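PDB 5IWZ: synaptonemal complex protein 2 from Mus musculus, which is a major component of the axial and lateral elements of synaptonemal complexes and is required for chromosome synapsis and normal fertility. Local coordinates for residues D55-C58 with R59-K63; N269-N272 with G273-D277. One frame throughout, in Å; residues are numbered along the deposited sequence.

Contact 1 of 2, residues D55-C58 with R59-K63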
loop_
_atom_site.group_PDB
_atom_site.type_symbol
_atom_site.label_atom_id
_atom_site.label_comp_id
_atom_site.label_asym_id
_atom_site.label_seq_id
_atom_site.Cartn_x
_atom_site.Cartn_y
_atom_site.Cartn_z
ATOM N N ASP A 55 -16.526 -15.261 -14.319
ATOM C CA ASP A 55 -17.260 -14.617 -15.403
ATOM C C ASP A 55 -17.688 -13.207 -15.013
ATOM O O ASP A 55 -17.511 -12.256 -15.779
ATOM C CB ASP A 55 -18.488 -15.459 -15.777
ATOM C CG ASP A 55 -18.127 -16.751 -16.520
ATOM O OD1 ASP A 55 -16.922 -17.071 -16.657
ATOM O OD2 ASP A 55 -19.065 -17.464 -16.958
ATOM N N LEU A 56 -18.271 -13.058 -13.829
ATOM C CA LEU A 56 -18.798 -11.758 -13.424
ATOM C C LEU A 56 -17.674 -10.740 -13.207
ATOM O O LEU A 56 -17.753 -9.604 -13.691
ATOM C CB LEU A 56 -19.656 -11.948 -12.172
ATOM C CG LEU A 56 -20.311 -10.704 -11.569
ATOM C CD1 LEU A 56 -21.318 -10.296 -12.622
ATOM C CD2 LEU A 56 -21.020 -11.067 -10.243
ATOM N N ILE A 57 -16.585 -11.137 -12.534
ATOM C CA ILE A 57 -15.512 -10.176 -12.255
ATOM C C ILE A 57 -14.822 -9.720 -13.542
ATOM O O ILE A 57 -14.564 -8.521 -13.727
ATOM C CB ILE A 57 -14.519 -10.778 -11.252
ATOM C CG1 ILE A 57 -15.132 -10.780 -9.846
ATOM C CG2 ILE A 57 -13.209 -10.018 -11.282
ATOM C CD1 ILE A 57 -14.361 -11.655 -8.868
ATOM N N CYS A 58 -14.540 -10.654 -14.462
ATOM C CA CYS A 58 -13.913 -10.282 -15.729
ATOM C C CYS A 58 -14.811 -9.355 -16.545
ATOM O O CYS A 58 -14.333 -8.403 -17.175
ATOM C CB CYS A 58 -13.570 -11.544 -16.532
ATOM S SG CYS A 58 -12.211 -12.531 -15.826
ATOM N N ARG A 59 -16.116 -9.619 -16.556
ATOM C CA ARG A 59 -17.025 -8.729 -17.277
ATOM C C ARG A 59 -17.011 -7.323 -16.696
ATOM O O ARG A 59 -16.889 -6.337 -17.431
ATOM C CB ARG A 59 -18.442 -9.272 -17.245
ATOM C CG ARG A 59 -19.428 -8.334 -17.901
ATOM C CD ARG A 59 -20.837 -8.840 -17.699
ATOM N NE ARG A 59 -21.492 -8.275 -16.522
ATOM C CZ ARG A 59 -22.589 -8.804 -15.983
ATOM N NH1 ARG A 59 -23.107 -9.901 -16.520
ATOM N NH2 ARG A 59 -23.163 -8.253 -14.915
ATOM N N GLU A 60 -17.175 -7.206 -15.376
ATOM C CA GLU A 60 -17.193 -5.882 -14.751
ATOM C C GLU A 60 -15.855 -5.161 -14.913
ATOM O O GLU A 60 -15.829 -3.945 -15.117
ATOM C CB GLU A 60 -17.579 -6.007 -13.274
ATOM C CG GLU A 60 -19.015 -6.528 -13.075
ATOM C CD GLU A 60 -20.060 -5.681 -13.839
ATOM O OE1 GLU A 60 -20.775 -6.227 -14.709
ATOM O OE2 GLU A 60 -20.126 -4.455 -13.601
ATOM N N LEU A 61 -14.732 -5.888 -14.831
ATOM C CA LEU A 61 -13.438 -5.275 -15.136
ATOM C C LEU A 61 -13.409 -4.741 -16.566
ATOM O O LEU A 61 -13.000 -3.599 -16.802
ATOM C CB LEU A 61 -12.304 -6.283 -14.905
ATOM C CG LEU A 61 -12.056 -6.595 -13.417
ATOM C CD1 LEU A 61 -11.052 -7.724 -13.215
ATOM C CD2 LEU A 61 -11.576 -5.317 -12.717
ATOM N N ASN A 62 -13.861 -5.560 -17.537
ATOM C CA ASN A 62 -13.922 -5.126 -18.934
ATOM C C ASN A 62 -14.780 -3.875 -19.111
ATOM O O ASN A 62 -14.484 -3.029 -19.968
ATOM C CB ASN A 62 -14.466 -6.256 -19.816
ATOM C CG ASN A 62 -13.399 -7.285 -20.163
ATOM O OD1 ASN A 62 -12.205 -7.020 -20.020
ATOM N ND2 ASN A 62 -13.822 -8.460 -20.632
ATOM N N LYS A 63 -15.830 -3.732 -18.308
ATOM C CA LYS A 63 -16.665 -2.540 -18.351
ATOM C C LYS A 63 -16.087 -1.372 -17.567
ATOM O O LYS A 63 -16.634 -0.272 -17.653
ATOM C CB LYS A 63 -18.063 -2.869 -17.823
ATOM C CG LYS A 63 -18.931 -3.656 -18.822
ATOM C CD LYS A 63 -19.807 -4.720 -18.137
ATOM C CE LYS A 63 -20.887 -4.078 -17.288
ATOM N NZ LYS A 63 -21.978 -4.990 -16.790
HETATM O O HOH W 1 -11.449 -8.656 -17.933
#
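Three donors converge on Glu60 OE1. Arg59 grips Glu60 OE1 side-on with two nitrogens, NE at 2.8 Å and NH2 at 3.1 Å, the oxygen lying in the guanidinium plane. NE meets it nearly along the C-O direction, while NH2 comes from above the carboxylate plane. Lys63 NZ, one helical turn further on, approaches Glu60 OE1 on the syn side at 2.7 Å. Two bends bring the groups together: the glutamate chain folds at its second torsion (chi2 -54°), and the arginine chain turns at its third (chi3 93°). Leu56 CD1 then rests over one face of the guanidinium, towards its rim and 3.6 Å from Arg59 NH2, so a methyl packs where no N-H points. Arg59 NH2 also bonds to Ala20 O and NH1 to Leu21 O, and Glu60 OE2 is bonded to Thr68 OG1. With an alanine at Glu60, Arg59 and Lys63 would probably lose the carboxylate they share, and Thr68 OG1 a partner, leaving the arginine to rely mainly on its carbonyl bonds to helix 13-23.

Elsewhere on the helix, Ile57 and Leu61 lie side by side, CG2 of the isoleucine 3.7 Å from CD1 of the leucine, forming an apolar strip that meets helix 66-79. Glu60 N donates to Leu56 O at 3.0 Å, one of the four backbone bonds that cross from 55-58 to 59-63. A water donates to Cys58 O at 3.0 Å and more weakly to Asn62 OD1.

Branched aliphatics therefore suit the face between helices of this armadillo-repeat-like domain, while the long charged chains link helix 49-63 to helices 13-23 and 66-79. With three N-H donors from two cationic side chains on one oxygen, Glu60 is likely to stay ionised despite the nearby Asp65.

Contact 2 of 2, residues N269-N272 with G273-D277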
loop_
_atom_site.group_PDB
_atom_site.type_symbol
_atom_site.label_atom_id
_atom_site.label_comp_id
_atom_site.label_asym_id
_atom_site.label_seq_id
_atom_site.Cartn_x
_atom_site.Cartn_y
_atom_site.Cartn_z
ATOM N N ASN A 269 18.628 7.831 4.549
ATOM C CA ASN A 269 19.149 9.191 4.682
ATOM C C ASN A 269 20.488 9.343 3.961
ATOM O O ASN A 269 20.719 10.352 3.275
ATOM C CB ASN A 269 19.273 9.584 6.165
ATOM C CG ASN A 269 17.957 10.083 6.747
ATOM O OD1 ASN A 269 16.909 9.964 6.116
ATOM N ND2 ASN A 269 18.008 10.656 7.953
ATOM N N LEU A 270 21.367 8.340 4.073
ATOM C CA LEU A 270 22.615 8.347 3.302
ATOM C C LEU A 270 22.351 8.353 1.797
ATOM O O LEU A 270 22.919 9.164 1.057
ATOM C CB LEU A 270 23.476 7.141 3.672
ATOM C CG LEU A 270 24.127 7.220 5.047
ATOM C CD1 LEU A 270 25.045 6.035 5.283
ATOM C CD2 LEU A 270 24.880 8.531 5.161
ATOM N N VAL A 271 21.507 7.434 1.322
ATOM C CA VAL A 271 21.253 7.335 -0.113
ATOM C C VAL A 271 20.689 8.643 -0.650
ATOM O O VAL A 271 21.208 9.210 -1.619
ATOM C CB VAL A 271 20.313 6.157 -0.412
ATOM C CG1 VAL A 271 19.634 6.354 -1.750
ATOM C CG2 VAL A 271 21.095 4.870 -0.404
ATOM N N ASN A 272 19.618 9.144 -0.025
ATOM C CA ASN A 272 19.003 10.361 -0.534
ATOM C C ASN A 272 19.944 11.548 -0.386
ATOM O O ASN A 272 19.904 12.476 -1.202
ATOM C CB ASN A 272 17.672 10.615 0.177
ATOM C CG ASN A 272 16.621 9.555 -0.164
ATOM O OD1 ASN A 272 16.548 9.075 -1.310
ATOM N ND2 ASN A 272 15.829 9.162 0.831
ATOM N N GLY A 273 20.805 11.527 0.634
ATOM C CA GLY A 273 21.782 12.590 0.770
ATOM C C GLY A 273 22.803 12.568 -0.350
ATOM O O GLY A 273 23.062 13.592 -0.987
ATOM N N ILE A 274 23.367 11.391 -0.634
ATOM C CA ILE A 274 24.447 11.315 -1.618
ATOM C C ILE A 274 23.937 11.625 -3.022
ATOM O O ILE A 274 24.703 12.069 -3.883
ATOM C CB ILE A 274 25.141 9.938 -1.567
ATOM C CG1 ILE A 274 26.567 10.043 -2.112
ATOM C CG2 ILE A 274 24.395 8.921 -2.410
ATOM C CD1 ILE A 274 27.348 11.221 -1.564
ATOM N N LEU A 275 22.655 11.394 -3.288
ATOM C CA LEU A 275 22.142 11.652 -4.627
ATOM C C LEU A 275 22.102 13.138 -4.961
ATOM O O LEU A 275 21.917 13.483 -6.134
ATOM C CB LEU A 275 20.741 11.047 -4.782
ATOM C CG LEU A 275 20.735 9.519 -4.870
ATOM C CD1 LEU A 275 19.312 9.041 -4.901
ATOM C CD2 LEU A 275 21.482 9.058 -6.107
ATOM N N GLY A 276 22.269 14.016 -3.966
ATOM C CA GLY A 276 22.324 15.447 -4.233
ATOM C C GLY A 276 21.067 15.914 -4.936
ATOM O O GLY A 276 19.966 15.447 -4.653
ATOM N N ASP A 277 21.232 16.804 -5.910
ATOM C CA ASP A 277 20.084 17.375 -6.605
ATOM C C ASP A 277 19.345 16.368 -7.473
ATOM O O ASP A 277 18.322 16.721 -8.067
ATOM C CB ASP A 277 20.543 18.569 -7.433
ATOM C CG ASP A 277 21.389 19.518 -6.626
ATOM O OD1 ASP A 277 22.360 19.069 -5.991
ATOM O OD2 ASP A 277 21.085 20.722 -6.574
#
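The carboxamides of Asn269 and Asn272 have no atom of 273-277 against their faces or edges; these two residues meet that segment through their backbones. Asn272 OD1 accepts from Gln219 NE2, which ties the helix to helix 216-229, whereas Asn269 OD1 accepts from Arg265 NH1, one turn earlier on the same helix. An amide suits the buried position of Asn272 because it can meet a polar partner there without bringing a charge.

The side chains that do meet are aliphatic. Val271 and Leu275 run side by side in the same direction, CG1 of the valine 4.2 Å from CD1 of the leucine. The leucine has CG anti to its carbonyl carbon (chi1 -72°), which lays CG 3.3 Å from Val271 O. Ile274 CG2 lies 3.3 Å from Val271 O, and its side chain also packs on Phe247 and Ile248 of helix 246-253.

Successive backbone bonds tie the turn together: Ile274 N to Leu270 O is 2.8 Å, and Leu275 N to Val271 O is 3.1 Å. Gly276 N then switches to a shorter-range acceptor, Gly273 O, also at 3.1 Å. Glycine suits position 273, where a CB would come tight against Asn269 O.

Gly276 leaves helical geometry with phi 58°, a value that glycine tolerates readily. Main-chain bonds and aliphatic packing thus hold the last turn together as the chain heads towards strand 281-285.

Contacts 1 and 2 are both local arrangements, spanning a few residues towards the end of a helix, but they share no element: one belongs to helix 49-63, the other to helix 260-274. Their centres lie about 45 Å apart, on opposite sides of the centre of this chain, the N-terminal part of a longer protein. Each is partly buried, contact 1 the more so, with helices packed around it. There, charged side chains form a network that ties neighbouring helices together beside an apolar strip. Contact 2 has no salt bridge; its polar side chains find partners beyond the segment, and Gly276, with positive phi, lies where the chain leaves helical geometry for the beta strands.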